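Local coordinates for protein glycosyl transferase (Staphylococcus aureus, PDB 5TZJ) that belongs to the glycosyl transferase family 2 proteins and carries a TarS-type linker domain, with uridine-diphosphate-n-acetylglucosamine bound in the model, at residues N311-Y325 against I336-I348. Residues are numbered along the deposited sequence; the frame is centred on the assembly and turned at random.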
loop_
_atom_site.group_PDB
_atom_site.type_symbol
_atom_site.label_atom_id
_atom_site.label_comp_id
_atom_site.label_asym_id
_atom_site.label_seq_id
_atom_site.Cartn_x
_atom_site.Cartn_y
_atom_site.Cartn_z
ATOM N N ASN A 311 -24.054 -16.804 4.615
ATOM C CA ASN A 311 -23.939 -16.932 3.150
ATOM C C ASN A 311 -22.562 -16.521 2.629
ATOM O O ASN A 311 -22.042 -17.163 1.696
ATOM C CB ASN A 311 -25.058 -16.131 2.469
ATOM C CG ASN A 311 -26.363 -16.993 2.308
ATOM O OD1 ASN A 311 -26.271 -18.148 1.962
ATOM N ND2 ASN A 311 -27.537 -16.426 2.601
ATOM N N TYR A 312 -21.914 -15.524 3.253
ATOM C CA TYR A 312 -20.534 -15.226 2.851
ATOM C C TYR A 312 -19.653 -16.455 3.041
ATOM O O TYR A 312 -18.867 -16.833 2.157
ATOM C CB TYR A 312 -19.996 -14.026 3.666
ATOM C CG TYR A 312 -18.725 -13.454 3.110
ATOM C CD1 TYR A 312 -17.505 -14.108 3.266
ATOM C CD2 TYR A 312 -18.765 -12.245 2.420
ATOM C CE1 TYR A 312 -16.277 -13.528 2.676
ATOM C CE2 TYR A 312 -17.579 -11.653 1.880
ATOM C CZ TYR A 312 -16.367 -12.287 2.024
ATOM O OH TYR A 312 -15.262 -11.645 1.416
ATOM N N ARG A 313 -19.779 -17.101 4.202
ATOM C CA ARG A 313 -18.949 -18.270 4.520
ATOM C C ARG A 313 -19.263 -19.454 3.625
ATOM O O ARG A 313 -18.355 -20.197 3.235
ATOM C CB ARG A 313 -19.135 -18.659 5.987
ATOM C CG ARG A 313 -18.248 -19.812 6.448
ATOM C CD ARG A 313 -18.649 -20.286 7.837
ATOM N NE ARG A 313 -18.638 -19.226 8.794
ATOM C CZ ARG A 313 -19.699 -18.789 9.478
ATOM N NH1 ARG A 313 -20.893 -19.358 9.330
ATOM N NH2 ARG A 313 -19.543 -17.798 10.354
ATOM N N THR A 314 -20.556 -19.697 3.341
ATOM C CA THR A 314 -20.910 -20.724 2.366
ATOM C C THR A 314 -20.224 -20.477 1.021
ATOM O O THR A 314 -19.693 -21.408 0.401
ATOM C CB THR A 314 -22.444 -20.800 2.221
ATOM O OG1 THR A 314 -23.015 -21.334 3.431
ATOM C CG2 THR A 314 -22.878 -21.728 1.011
ATOM N N VAL A 315 -20.204 -19.243 0.554
ATOM C CA VAL A 315 -19.500 -18.965 -0.703
ATOM C C VAL A 315 -18.026 -19.376 -0.606
ATOM O O VAL A 315 -17.507 -20.101 -1.469
ATOM C CB VAL A 315 -19.646 -17.485 -1.084
ATOM C CG1 VAL A 315 -18.671 -17.112 -2.196
ATOM C CG2 VAL A 315 -21.118 -17.158 -1.490
ATOM N N GLU A 316 -17.327 -18.928 0.451
ATOM C CA GLU A 316 -15.898 -19.198 0.555
ATOM C C GLU A 316 -15.624 -20.691 0.687
ATOM O O GLU A 316 -14.643 -21.189 0.120
ATOM C CB GLU A 316 -15.274 -18.444 1.744
ATOM C CG GLU A 316 -15.304 -16.881 1.559
ATOM C CD GLU A 316 -14.089 -16.173 2.127
ATOM O OE1 GLU A 316 -13.976 -16.086 3.381
ATOM O OE2 GLU A 316 -13.221 -15.725 1.315
ATOM N N GLU A 317 -16.457 -21.416 1.474
ATOM C CA GLU A 317 -16.236 -22.833 1.632
ATOM C C GLU A 317 -16.556 -23.558 0.327
ATOM O O GLU A 317 -15.885 -24.524 -0.023
ATOM C CB GLU A 317 -17.087 -23.387 2.775
ATOM C CG GLU A 317 -16.639 -22.806 4.169
ATOM C CD GLU A 317 -17.491 -23.260 5.325
ATOM O OE1 GLU A 317 -18.597 -23.788 5.079
ATOM O OE2 GLU A 317 -17.065 -23.061 6.484
ATOM N N SER A 318 -17.565 -23.078 -0.398
ATOM C CA SER A 318 -17.913 -23.675 -1.695
ATOM C C SER A 318 -16.759 -23.570 -2.664
ATOM O O SER A 318 -16.370 -24.559 -3.293
ATOM C CB SER A 318 -19.152 -22.990 -2.245
ATOM O OG SER A 318 -20.265 -23.389 -1.461
ATOM N N TYR A 319 -16.185 -22.369 -2.790
ATOM C CA TYR A 319 -14.995 -22.201 -3.617
ATOM C C TYR A 319 -13.900 -23.148 -3.180
ATOM O O TYR A 319 -13.308 -23.850 -4.001
ATOM C CB TYR A 319 -14.483 -20.764 -3.542
ATOM C CG TYR A 319 -15.342 -19.755 -4.282
ATOM C CD1 TYR A 319 -16.212 -20.161 -5.310
ATOM C CD2 TYR A 319 -15.261 -18.408 -3.981
ATOM C CE1 TYR A 319 -16.973 -19.226 -5.995
ATOM C CE2 TYR A 319 -16.020 -17.466 -4.637
ATOM C CZ TYR A 319 -16.861 -17.877 -5.676
ATOM O OH TYR A 319 -17.589 -16.906 -6.337
ATOM N N ARG A 320 -13.623 -23.188 -1.868
ATOM C CA ARG A 320 -12.483 -23.956 -1.396
ATOM C C ARG A 320 -12.675 -25.457 -1.628
ATOM O O ARG A 320 -11.746 -26.166 -2.026
ATOM C CB ARG A 320 -12.257 -23.637 0.106
ATOM C CG ARG A 320 -11.352 -24.598 0.754
ATOM C CD ARG A 320 -9.932 -24.337 0.313
ATOM N NE ARG A 320 -9.754 -22.921 0.080
ATOM C CZ ARG A 320 -9.196 -22.051 0.920
ATOM N NH1 ARG A 320 -8.736 -22.427 2.117
ATOM N NH2 ARG A 320 -9.114 -20.770 0.550
ATOM N N GLN A 321 -13.875 -25.963 -1.369
ATOM C CA GLN A 321 -14.205 -27.357 -1.572
ATOM C C GLN A 321 -14.582 -27.673 -3.022
ATOM O O GLN A 321 -14.508 -28.846 -3.435
ATOM C CB GLN A 321 -15.373 -27.725 -0.677
ATOM C CG GLN A 321 -15.171 -27.438 0.792
ATOM C CD GLN A 321 -16.260 -28.135 1.595
ATOM O OE1 GLN A 321 -17.391 -28.206 1.136
ATOM N NE2 GLN A 321 -15.910 -28.714 2.760
ATOM N N GLY A 322 -14.995 -26.667 -3.790
ATOM C CA GLY A 322 -15.466 -26.948 -5.144
ATOM C C GLY A 322 -16.777 -27.704 -5.151
ATOM O O GLY A 322 -17.007 -28.547 -6.038
ATOM N N GLN A 323 -17.638 -27.420 -4.188
ATOM C CA GLN A 323 -18.942 -28.042 -4.000
ATOM C C GLN A 323 -19.980 -26.929 -3.944
ATOM O O GLN A 323 -19.913 -26.053 -3.071
ATOM C CB GLN A 323 -18.983 -28.823 -2.686
ATOM C CG GLN A 323 -17.865 -29.853 -2.551
ATOM C CD GLN A 323 -18.165 -31.029 -3.402
ATOM O OE1 GLN A 323 -19.330 -31.473 -3.458
ATOM N NE2 GLN A 323 -17.144 -31.531 -4.117
ATOM N N TYR A 324 -20.956 -26.955 -4.831
ATOM C CA TYR A 324 -21.923 -25.861 -4.871
ATOM C C TYR A 324 -23.328 -26.422 -4.682
ATOM O O TYR A 324 -23.599 -27.565 -5.048
ATOM C CB TYR A 324 -21.791 -25.079 -6.206
ATOM C CG TYR A 324 -20.359 -24.595 -6.439
ATOM C CD1 TYR A 324 -19.833 -23.563 -5.656
ATOM C CD2 TYR A 324 -19.525 -25.216 -7.348
ATOM C CE1 TYR A 324 -18.539 -23.130 -5.812
ATOM C CE2 TYR A 324 -18.232 -24.783 -7.533
ATOM C CZ TYR A 324 -17.744 -23.733 -6.739
ATOM O OH TYR A 324 -16.460 -23.279 -6.899
ATOM N N TYR A 325 -24.230 -25.589 -4.168
ATOM C CA TYR A 325 -25.619 -25.999 -4.018
ATOM C C TYR A 325 -26.246 -26.350 -5.374
ATOM O O TYR A 325 -26.764 -27.456 -5.563
ATOM C CB TYR A 325 -26.412 -24.893 -3.320
ATOM C CG TYR A 325 -27.894 -25.194 -3.254
ATOM C CD1 TYR A 325 -28.388 -26.209 -2.433
ATOM C CD2 TYR A 325 -28.793 -24.456 -3.994
ATOM C CE1 TYR A 325 -29.763 -26.475 -2.366
ATOM C CE2 TYR A 325 -30.154 -24.718 -3.940
ATOM C CZ TYR A 325 -30.635 -25.708 -3.134
ATOM O OH TYR A 325 -31.992 -25.929 -3.118
ATOM N N ILE A 336 -23.473 -20.014 -10.529
ATOM C CA ILE A 336 -23.583 -20.715 -9.259
ATOM C C ILE A 336 -24.666 -20.082 -8.412
ATOM O O ILE A 336 -24.698 -18.848 -8.249
ATOM C CB ILE A 336 -22.257 -20.676 -8.479
ATOM C CG1 ILE A 336 -21.150 -21.265 -9.329
ATOM C CG2 ILE A 336 -22.435 -21.386 -7.134
ATOM C CD1 ILE A 336 -19.805 -20.909 -8.797
ATOM N N GLN A 337 -25.510 -20.935 -7.842
ATOM C CA GLN A 337 -26.388 -20.605 -6.719
ATOM C C GLN A 337 -25.784 -21.251 -5.470
ATOM O O GLN A 337 -25.669 -22.490 -5.408
ATOM C CB GLN A 337 -27.795 -21.149 -6.960
ATOM C CG GLN A 337 -28.815 -20.829 -5.861
ATOM C CD GLN A 337 -30.202 -21.492 -6.138
ATOM O OE1 GLN A 337 -30.269 -22.642 -6.562
ATOM N NE2 GLN A 337 -31.278 -20.756 -5.902
ATOM N N PHE A 338 -25.428 -20.444 -4.472
ATOM C CA PHE A 338 -24.700 -21.038 -3.354
ATOM C C PHE A 338 -25.594 -21.618 -2.262
ATOM O O PHE A 338 -25.088 -22.374 -1.426
ATOM C CB PHE A 338 -23.745 -20.039 -2.738
ATOM C CG PHE A 338 -22.652 -19.591 -3.659
ATOM C CD1 PHE A 338 -22.861 -18.547 -4.492
ATOM C CD2 PHE A 338 -21.422 -20.228 -3.671
ATOM C CE1 PHE A 338 -21.834 -18.088 -5.359
ATOM C CE2 PHE A 338 -20.398 -19.830 -4.538
ATOM C CZ PHE A 338 -20.596 -18.723 -5.368
ATOM N N ASN A 339 -26.898 -21.347 -2.283
ATOM C CA ASN A 339 -27.797 -21.757 -1.219
ATOM C C ASN A 339 -29.211 -21.720 -1.752
ATOM O O ASN A 339 -29.535 -20.888 -2.609
ATOM C CB ASN A 339 -27.708 -20.809 -0.010
ATOM C CG ASN A 339 -27.125 -21.467 1.203
ATOM O OD1 ASN A 339 -27.371 -22.645 1.464
ATOM N ND2 ASN A 339 -26.330 -20.703 1.973
ATOM N N GLU A 340 -30.071 -22.552 -1.176
ATOM C CA GLU A 340 -31.462 -22.567 -1.614
ATOM C C GLU A 340 -32.085 -21.177 -1.508
ATOM O O GLU A 340 -31.875 -20.452 -0.525
ATOM C CB GLU A 340 -32.278 -23.551 -0.779
ATOM C CG GLU A 340 -33.777 -23.499 -1.097
ATOM C CD GLU A 340 -34.586 -24.622 -0.433
ATOM O OE1 GLU A 340 -34.388 -25.817 -0.790
ATOM O OE2 GLU A 340 -35.440 -24.308 0.429
ATOM N N GLY A 341 -32.841 -20.799 -2.542
ATOM C CA GLY A 341 -33.544 -19.532 -2.605
ATOM C C GLY A 341 -32.686 -18.320 -2.883
ATOM O O GLY A 341 -33.218 -17.202 -2.941
ATOM N N GLU A 342 -31.408 -18.485 -3.052
ATOM C CA GLU A 342 -30.523 -17.346 -3.219
ATOM C C GLU A 342 -30.313 -17.067 -4.700
ATOM O O GLU A 342 -30.607 -17.916 -5.536
ATOM C CB GLU A 342 -29.177 -17.643 -2.548
ATOM C CG GLU A 342 -29.272 -17.602 -1.042
ATOM C CD GLU A 342 -29.631 -16.222 -0.540
ATOM O OE1 GLU A 342 -30.642 -16.096 0.184
ATOM O OE2 GLU A 342 -28.911 -15.266 -0.881
ATOM N N PRO A 343 -29.797 -15.883 -5.063
ATOM C CA PRO A 343 -29.566 -15.576 -6.481
ATOM C C PRO A 343 -28.517 -16.497 -7.099
ATOM O O PRO A 343 -27.618 -16.998 -6.413
ATOM C CB PRO A 343 -29.059 -14.128 -6.465
ATOM C CG PRO A 343 -29.326 -13.591 -5.078
ATOM C CD PRO A 343 -29.429 -14.769 -4.163
ATOM N N TYR A 344 -28.614 -16.689 -8.433
ATOM C CA TYR A 344 -27.490 -17.237 -9.180
ATOM C C TYR A 344 -26.521 -16.111 -9.518
ATOM O O TYR A 344 -26.940 -15.001 -9.864
ATOM C CB TYR A 344 -27.938 -17.907 -10.491
ATOM C CG TYR A 344 -28.451 -19.287 -10.399
ATOM C CD1 TYR A 344 -29.724 -19.552 -9.900
ATOM C CD2 TYR A 344 -27.705 -20.348 -10.905
ATOM C CE1 TYR A 344 -30.228 -20.860 -9.870
ATOM C CE2 TYR A 344 -28.184 -21.620 -10.880
ATOM C CZ TYR A 344 -29.453 -21.884 -10.364
ATOM O OH TYR A 344 -29.904 -23.185 -10.377
ATOM N N PHE A 345 -25.232 -16.391 -9.412
ATOM C CA PHE A 345 -24.175 -15.472 -9.839
ATOM C C PHE A 345 -23.443 -16.047 -11.041
ATOM O O PHE A 345 -22.906 -17.155 -10.953
ATOM C CB PHE A 345 -23.161 -15.242 -8.698
ATOM C CG PHE A 345 -23.781 -14.614 -7.515
ATOM C CD1 PHE A 345 -23.823 -13.221 -7.419
ATOM C CD2 PHE A 345 -24.416 -15.391 -6.547
ATOM C CE1 PHE A 345 -24.423 -12.598 -6.335
ATOM C CE2 PHE A 345 -25.043 -14.753 -5.435
ATOM C CZ PHE A 345 -25.020 -13.373 -5.335
ATOM N N GLU A 346 -23.338 -15.266 -12.116
ATOM C CA GLU A 346 -22.943 -15.784 -13.426
ATOM C C GLU A 346 -21.477 -15.487 -13.741
ATOM O O GLU A 346 -20.892 -14.530 -13.205
ATOM C CB GLU A 346 -23.815 -15.164 -14.521
ATOM C CG GLU A 346 -25.297 -15.361 -14.282
ATOM C CD GLU A 346 -26.114 -15.374 -15.582
ATOM O OE1 GLU A 346 -25.711 -14.735 -16.587
ATOM O OE2 GLU A 346 -27.155 -16.057 -15.571
ATOM N N GLY A 347 -20.892 -16.329 -14.619
ATOM C CA GLY A 347 -19.601 -16.031 -15.246
ATOM C C GLY A 347 -18.382 -16.358 -14.399
ATOM O O GLY A 347 -17.279 -15.832 -14.635
ATOM N N ILE A 348 -18.521 -17.231 -13.425
ATOM C CA ILE A 348 -17.456 -17.392 -12.431
ATOM C C ILE A 348 -16.367 -18.316 -12.958
ATOM O O ILE A 348 -16.636 -19.438 -13.433
ATOM C CB ILE A 348 -18.040 -17.908 -11.122
ATOM C CG1 ILE A 348 -18.847 -16.766 -10.469
ATOM C CG2 ILE A 348 -16.930 -18.487 -10.239
ATOM C CD1 ILE A 348 -19.771 -17.221 -9.371
HETATM O O HOH W 1 -29.974 -17.935 2.895
HETATM O O HOH W 2 -25.665 -20.406 4.607
HETATM O O HOH W 3 -22.753 -23.798 -2.233
#
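The ring of Phe338 is covered on both faces: Val315 CG2 from the helix sits over the centre of one, 3.7 Å from the centroid, and Ile336 CG2 of its own segment over the centre of the other. Ser318 CB and Tyr319 CE1 meet its edge in plane, and that edge turns toward the face of Tyr319 in an offset edge-to-face pair, centroids 5.5 Å apart and planes at 81°. This is the hydrophobic centre of a helix packed on a small three-stranded antiparallel sheet at the C-terminal end of the chain, far from the ligand pocket. Phe338 swings its CG away from its own carbonyl carbon (chi1 -64°), which carries the ring in toward the helix although its CB sets off the other way. Ile336 CD1 lies 4.0 Å from the Tyr324 ring centroid, over one face. Tyr319 OH also touches Ile348 CD1 and is hydrogen-bonded to Lys296 O. Beyond the Schellman motif that ends the helix at Gly322, Tyr325 lays one face over the backbone of Asn339 and Glu340, with Gln337 OE1 at its edge. One water joins Ser318 OG, Tyr325 N and Phe338 O, tying the helix to the loops on both segments. At the far end Glu342 OE2 is hydrogen-bonded to Tyr303 OH; Asn311 ND2, which is hydrogen-bonded to Asp308, reaches Glu342 OE1 through a water whose bond to the carboxylate is weak. The two asparagine amides are turned 69° from each other, and Asn339 ND2 donates to Asn311 OD1 over 2.6 Å, nearly in line with that carbonyl bond.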